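Local coordinates for anaerobically-induced outer membrane porin OprE (Pseudomonas aeruginosa, PDB 4FRX), which probably acts as a porin, a beta-barrel channel that lets small solutes diffuse across the outer membrane, at residues 353-358 and 386-391; 382-387 and 402-407. One frame throughout, in Å; residues are numbered along the deposited sequence.

Interaction 1 (353-358 and 386-391); sequences VGVPGL and LAYVIP
Gly-357 and Val-389 meet through the one hydrogen bond of this contact: Val-389 N donates to Gly-357 O across 2.8 Å, close to straight at 166°, with the donor standing above the carbonyl plane. The same oxygen also receives a CA-H...O approach from Tyr-388 CA at 3.2 Å, so two groups of 386-391 share one acceptor. Two similar contacts flank it, Gly-357 CA to Val-389 O and Leu-358 CA to Ala-387 O.

Beside this polar seam, the side chains of Leu-358 and Tyr-388 cross at about a right angle. Leu-358 CB lies 3.6 Å from Tyr-388 CD1, and Leu-358 N and CA come to the edge of the ring near its plane. A chi2 of 72° turns Leu-358 CD1 to 4.0 Å from Leu-386 CD1. Tyr-388 CE1 approaches Pro-356 O obliquely at 3.6 Å, and Val-355 CG1 is a looser, also oblique neighbour of the same CE1.

Leu-358 and Tyr-388 form an antiparallel, non-hydrogen-bonded pair, which illustrates how one strand of a porin barrel starts against the end of its neighbour. The short connection leading into it is of the kind that, in such barrels, turns on the periplasmic side.

That connection closes with a type II beta turn from Val-355 to Leu-358, in which Leu-358 N bonds back to Val-355 O at 3.2 Å. Gly-357 holds the third position with a positive phi of 98°, and Val-389 O lies where a beta carbon would project. From the second position of the turn, Pro-356 CG comes within 4.2 Å of Pro-391 CG. Outside the two segments, Phe-350 bonds to Leu-358 through the backbone and is touched by the side chains of Val-355 and Leu-358, while Tyr-388 is backbone-bonded on its other side to Phe-400.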
loop_
_atom_site.group_PDB
_atom_site.type_symbol
_atom_site.label_atom_id
_atom_site.label_comp_id
_atom_site.label_asym_id
_atom_site.label_seq_id
_atom_site.Cartn_x
_atom_site.Cartn_y
_atom_site.Cartn_z
ATOM N N VAL A 353 -23.866 10.367 16.939
ATOM C CA VAL A 353 -25.009 9.793 17.631
ATOM C C VAL A 353 -24.675 9.462 19.095
ATOM O O VAL A 353 -25.514 8.946 19.841
ATOM C CB VAL A 353 -25.582 8.583 16.823
ATOM C CG1 VAL A 353 -25.161 7.239 17.400
ATOM C CG2 VAL A 353 -27.089 8.691 16.680
ATOM N N GLY A 354 -23.456 9.795 19.514
ATOM C CA GLY A 354 -23.092 9.686 20.918
ATOM C C GLY A 354 -22.057 8.637 21.281
ATOM O O GLY A 354 -21.747 8.451 22.459
ATOM N N VAL A 355 -21.521 7.941 20.281
ATOM C CA VAL A 355 -20.499 6.922 20.524
ATOM C C VAL A 355 -19.206 7.257 19.779
ATOM O O VAL A 355 -18.839 6.559 18.832
ATOM C CB VAL A 355 -20.984 5.525 20.083
ATOM C CG1 VAL A 355 -20.155 4.418 20.751
ATOM C CG2 VAL A 355 -22.453 5.349 20.413
ATOM N N PRO A 356 -18.508 8.323 20.207
ATOM C CA PRO A 356 -17.305 8.746 19.487
ATOM C C PRO A 356 -16.247 7.650 19.523
ATOM O O PRO A 356 -16.092 6.966 20.538
ATOM C CB PRO A 356 -16.845 9.978 20.266
ATOM C CG PRO A 356 -17.357 9.760 21.640
ATOM C CD PRO A 356 -18.683 9.073 21.464
ATOM N N GLY A 357 -15.561 7.456 18.405
ATOM C CA GLY A 357 -14.546 6.424 18.311
ATOM C C GLY A 357 -15.020 5.133 17.667
ATOM O O GLY A 357 -14.194 4.283 17.333
ATOM N N LEU A 358 -16.336 4.970 17.517
ATOM C CA LEU A 358 -16.894 3.789 16.844
ATOM C C LEU A 358 -17.265 4.117 15.396
ATOM O O LEU A 358 -17.983 5.082 15.134
ATOM C CB LEU A 358 -18.114 3.218 17.600
ATOM C CG LEU A 358 -18.794 1.972 16.998
ATOM C CD1 LEU A 358 -17.952 0.709 17.162
ATOM C CD2 LEU A 358 -20.195 1.732 17.561
ATOM N N LEU A 386 -15.279 -2.862 11.156
ATOM C CA LEU A 386 -15.870 -2.289 12.353
ATOM C C LEU A 386 -14.718 -1.957 13.291
ATOM O O LEU A 386 -13.908 -2.824 13.604
ATOM C CB LEU A 386 -16.794 -3.316 13.013
ATOM C CG LEU A 386 -17.489 -2.897 14.310
ATOM C CD1 LEU A 386 -18.463 -1.753 14.054
ATOM C CD2 LEU A 386 -18.209 -4.089 14.926
ATOM N N ALA A 387 -14.626 -0.706 13.716
ATOM C CA ALA A 387 -13.531 -0.286 14.585
ATOM C C ALA A 387 -14.022 0.567 15.740
ATOM O O ALA A 387 -14.892 1.412 15.572
ATOM C CB ALA A 387 -12.480 0.476 13.791
ATOM N N TYR A 388 -13.450 0.328 16.916
ATOM C CA TYR A 388 -13.678 1.189 18.071
ATOM C C TYR A 388 -12.356 1.641 18.676
ATOM O O TYR A 388 -11.523 0.818 19.098
ATOM C CB TYR A 388 -14.500 0.471 19.141
ATOM C CG TYR A 388 -14.872 1.373 20.298
ATOM C CD1 TYR A 388 -15.555 2.560 20.076
ATOM C CD2 TYR A 388 -14.539 1.041 21.607
ATOM C CE1 TYR A 388 -15.905 3.397 21.123
ATOM C CE2 TYR A 388 -14.887 1.875 22.666
ATOM C CZ TYR A 388 -15.568 3.048 22.416
ATOM O OH TYR A 388 -15.918 3.880 23.456
ATOM N N VAL A 389 -12.162 2.951 18.706
ATOM C CA VAL A 389 -11.027 3.529 19.407
ATOM C C VAL A 389 -11.528 4.259 20.654
ATOM O O VAL A 389 -12.336 5.191 20.553
ATOM C CB VAL A 389 -10.238 4.488 18.507
ATOM C CG1 VAL A 389 -9.139 5.207 19.308
ATOM C CG2 VAL A 389 -9.645 3.734 17.336
ATOM N N ILE A 390 -11.065 3.816 21.822
ATOM C CA ILE A 390 -11.474 4.419 23.094
ATOM C C ILE A 390 -11.067 5.889 23.116
ATOM O O ILE A 390 -9.885 6.211 23.049
ATOM C CB ILE A 390 -10.896 3.657 24.308
ATOM C CG1 ILE A 390 -11.361 2.205 24.282
ATOM C CG2 ILE A 390 -11.313 4.311 25.631
ATOM C CD1 ILE A 390 -10.801 1.360 25.405
ATOM N N PRO A 391 -12.064 6.784 23.194
ATOM C CA PRO A 391 -11.912 8.233 23.040
ATOM C C PRO A 391 -11.324 8.954 24.254
ATOM O O PRO A 391 -10.696 9.996 24.084
ATOM C CB PRO A 391 -13.349 8.701 22.787
ATOM C CG PRO A 391 -14.184 7.716 23.483
ATOM C CD PRO A 391 -13.476 6.399 23.361
#

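Interaction 2 (382-387 and 402-407); sequences RDISLA and WKNASF
Lys-403 NZ donates to Ser-385 OG at 3.0 Å, a side-chain bond across a non-hydrogen-bonded pair, reached because the lysine chain bends at its last torsion (chi4 -54°). Six backbone bonds zip the antiparallel hairpin strands together, pairing Arg-382 with Ser-406, Ile-384 with Asn-404 and Leu-386 with Trp-402. A water lies 2.8 Å from both Arg-382 O and Asn-404 OD1, bridging the strands, although its two protons cannot serve every acceptor nearby. Asn-404 ND2 and Trp-402 NE1 both bond to Asn-426 OD1 on the next strand, and Ser-406 OG to Asp-424.

On the face with Trp-402, Ile-384 makes a CH-pi contact: CD1 sits 3.7 Å from the centroid of the six-membered ring of Trp-402, 9° off its normal. Ile-384 CG1 takes the crowded position between N and the carbonyl carbon (chi1 61°) and rests on Asn-404 CB. Leu-386 CD2 instead comes to the ring's edge, 4.3 Å from Trp-402 CE3.

On the other face, Asp-383 OD1 lies 3.2 Å from Ala-405 CB. Glu-381 OE2 beside Asp-383 OD1 may ease proton uptake by one of the pair, whereas the bond from Gln-330 N to OD2 would favour the charged aspartate. The end of the first face at Ile-384, Leu-386 and Trp-402 would suit membrane, but that face turns polar toward Arg-382, Asn-404 and Ser-406.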
loop_
_atom_site.group_PDB
_atom_site.type_symbol
_atom_site.label_atom_id
_atom_site.label_comp_id
_atom_site.label_asym_id
_atom_site.label_seq_id
_atom_site.Cartn_x
_atom_site.Cartn_y
_atom_site.Cartn_z
ATOM N N ARG A 382 -16.852 -8.461 -0.923
ATOM C CA ARG A 382 -17.540 -7.609 0.037
ATOM C C ARG A 382 -16.686 -7.533 1.294
ATOM O O ARG A 382 -16.358 -8.574 1.887
ATOM C CB ARG A 382 -18.931 -8.185 0.378
ATOM C CG ARG A 382 -19.710 -7.384 1.432
ATOM C CD ARG A 382 -21.138 -7.943 1.617
ATOM N NE ARG A 382 -21.864 -8.047 0.360
ATOM C CZ ARG A 382 -22.077 -9.229 -0.216
ATOM N NH1 ARG A 382 -21.613 -10.336 0.377
ATOM N NH2 ARG A 382 -22.734 -9.347 -1.365
ATOM N N ASP A 383 -16.308 -6.315 1.681
ATOM C CA ASP A 383 -15.526 -6.101 2.898
ATOM C C ASP A 383 -16.356 -5.336 3.909
ATOM O O ASP A 383 -17.196 -4.533 3.538
ATOM C CB ASP A 383 -14.278 -5.241 2.644
ATOM C CG ASP A 383 -13.244 -5.924 1.791
ATOM O OD1 ASP A 383 -13.434 -7.099 1.453
ATOM O OD2 ASP A 383 -12.230 -5.270 1.464
ATOM N N ILE A 384 -16.095 -5.583 5.185
ATOM C CA ILE A 384 -16.581 -4.717 6.253
ATOM C C ILE A 384 -15.429 -4.432 7.202
ATOM O O ILE A 384 -14.505 -5.245 7.363
ATOM C CB ILE A 384 -17.772 -5.337 7.037
ATOM C CG1 ILE A 384 -17.366 -6.645 7.719
ATOM C CG2 ILE A 384 -18.974 -5.569 6.118
ATOM C CD1 ILE A 384 -16.944 -6.481 9.168
ATOM N N SER A 385 -15.481 -3.270 7.828
ATOM C CA SER A 385 -14.540 -2.944 8.872
ATOM C C SER A 385 -15.326 -2.266 9.969
ATOM O O SER A 385 -15.992 -1.261 9.736
ATOM C CB SER A 385 -13.431 -2.030 8.345
ATOM O OG SER A 385 -12.452 -1.793 9.353
ATOM N N LEU A 386 -15.279 -2.862 11.156
ATOM C CA LEU A 386 -15.870 -2.289 12.353
ATOM C C LEU A 386 -14.718 -1.957 13.291
ATOM O O LEU A 386 -13.908 -2.824 13.604
ATOM C CB LEU A 386 -16.794 -3.316 13.013
ATOM C CG LEU A 386 -17.489 -2.897 14.310
ATOM C CD1 LEU A 386 -18.463 -1.753 14.054
ATOM C CD2 LEU A 386 -18.209 -4.089 14.926
ATOM N N ALA A 387 -14.626 -0.706 13.716
ATOM C CA ALA A 387 -13.531 -0.286 14.585
ATOM C C ALA A 387 -14.022 0.567 15.740
ATOM O O ALA A 387 -14.892 1.412 15.572
ATOM C CB ALA A 387 -12.480 0.476 13.791
ATOM N N TRP A 402 -12.222 -5.082 13.660
ATOM C CA TRP A 402 -12.593 -6.329 13.003
ATOM C C TRP A 402 -12.762 -6.063 11.520
ATOM O O TRP A 402 -13.566 -5.213 11.128
ATOM C CB TRP A 402 -13.916 -6.862 13.567
ATOM C CG TRP A 402 -14.477 -8.036 12.805
ATOM C CD1 TRP A 402 -13.779 -9.088 12.268
ATOM C CD2 TRP A 402 -15.854 -8.272 12.494
ATOM N NE1 TRP A 402 -14.644 -9.963 11.644
ATOM C CE2 TRP A 402 -15.921 -9.481 11.766
ATOM C CE3 TRP A 402 -17.039 -7.576 12.758
ATOM C CZ2 TRP A 402 -17.128 -10.015 11.310
ATOM C CZ3 TRP A 402 -18.238 -8.114 12.299
ATOM C CH2 TRP A 402 -18.270 -9.315 11.591
ATOM N N LYS A 403 -12.005 -6.776 10.691
ATOM C CA LYS A 403 -12.190 -6.681 9.244
ATOM C C LYS A 403 -12.628 -8.040 8.731
ATOM O O LYS A 403 -11.998 -9.043 9.049
ATOM C CB LYS A 403 -10.884 -6.259 8.544
ATOM C CG LYS A 403 -10.368 -4.865 8.945
ATOM C CD LYS A 403 -9.100 -4.518 8.166
ATOM C CE LYS A 403 -8.591 -3.133 8.527
ATOM N NZ LYS A 403 -9.630 -2.076 8.382
ATOM N N ASN A 404 -13.702 -8.082 7.944
ATOM C CA ASN A 404 -14.117 -9.327 7.316
ATOM C C ASN A 404 -14.224 -9.145 5.808
ATOM O O ASN A 404 -14.728 -8.124 5.340
ATOM C CB ASN A 404 -15.467 -9.780 7.882
ATOM C CG ASN A 404 -16.036 -10.967 7.147
ATOM O OD1 ASN A 404 -16.798 -10.821 6.193
ATOM N ND2 ASN A 404 -15.666 -12.163 7.589
ATOM N N ALA A 405 -13.756 -10.133 5.053
ATOM C CA ALA A 405 -13.872 -10.097 3.605
ATOM C C ALA A 405 -14.401 -11.416 3.044
ATOM O O ALA A 405 -14.041 -12.492 3.526
ATOM C CB ALA A 405 -12.493 -9.752 2.965
ATOM N N SER A 406 -15.260 -11.324 2.030
ATOM C CA SER A 406 -15.657 -12.489 1.239
ATOM C C SER A 406 -15.295 -12.203 -0.203
ATOM O O SER A 406 -15.666 -11.160 -0.730
ATOM C CB SER A 406 -17.163 -12.751 1.331
ATOM O OG SER A 406 -17.520 -13.271 2.588
ATOM N N PHE A 407 -14.589 -13.142 -0.826
ATOM C CA PHE A 407 -14.052 -12.988 -2.167
ATOM C C PHE A 407 -14.399 -14.234 -2.971
ATOM O O PHE A 407 -14.167 -15.364 -2.534
ATOM C CB PHE A 407 -12.534 -12.773 -2.107
ATOM C CG PHE A 407 -11.878 -12.734 -3.459
ATOM C CD1 PHE A 407 -11.907 -11.586 -4.224
ATOM C CD2 PHE A 407 -11.254 -13.865 -3.976
ATOM C CE1 PHE A 407 -11.313 -11.551 -5.490
ATOM C CE2 PHE A 407 -10.658 -13.836 -5.227
ATOM C CZ PHE A 407 -10.687 -12.673 -5.983
HETATM O O HOH W 1 -17.836 -9.173 4.206
#

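In the fold
Interactions 1 and 2 lie on the two edges of one strand, 377-389, and show how a barrel wall is built by pairing each strand with both neighbours. Residues 353-358 lead into the strand on one side, and 402-407 belong to the strand on the other; the contact centres are about 17 Å apart. Leu-386 and Ala-387 are common to both segment pairs. Leu-386 takes part in both contacts, and its side chain is about 5 Å from a bound C8E detergent, consistent with a membrane-facing surface. Interaction 1 lies farther out, about 25 Å from the chain centre against about 17 Å for interaction 2.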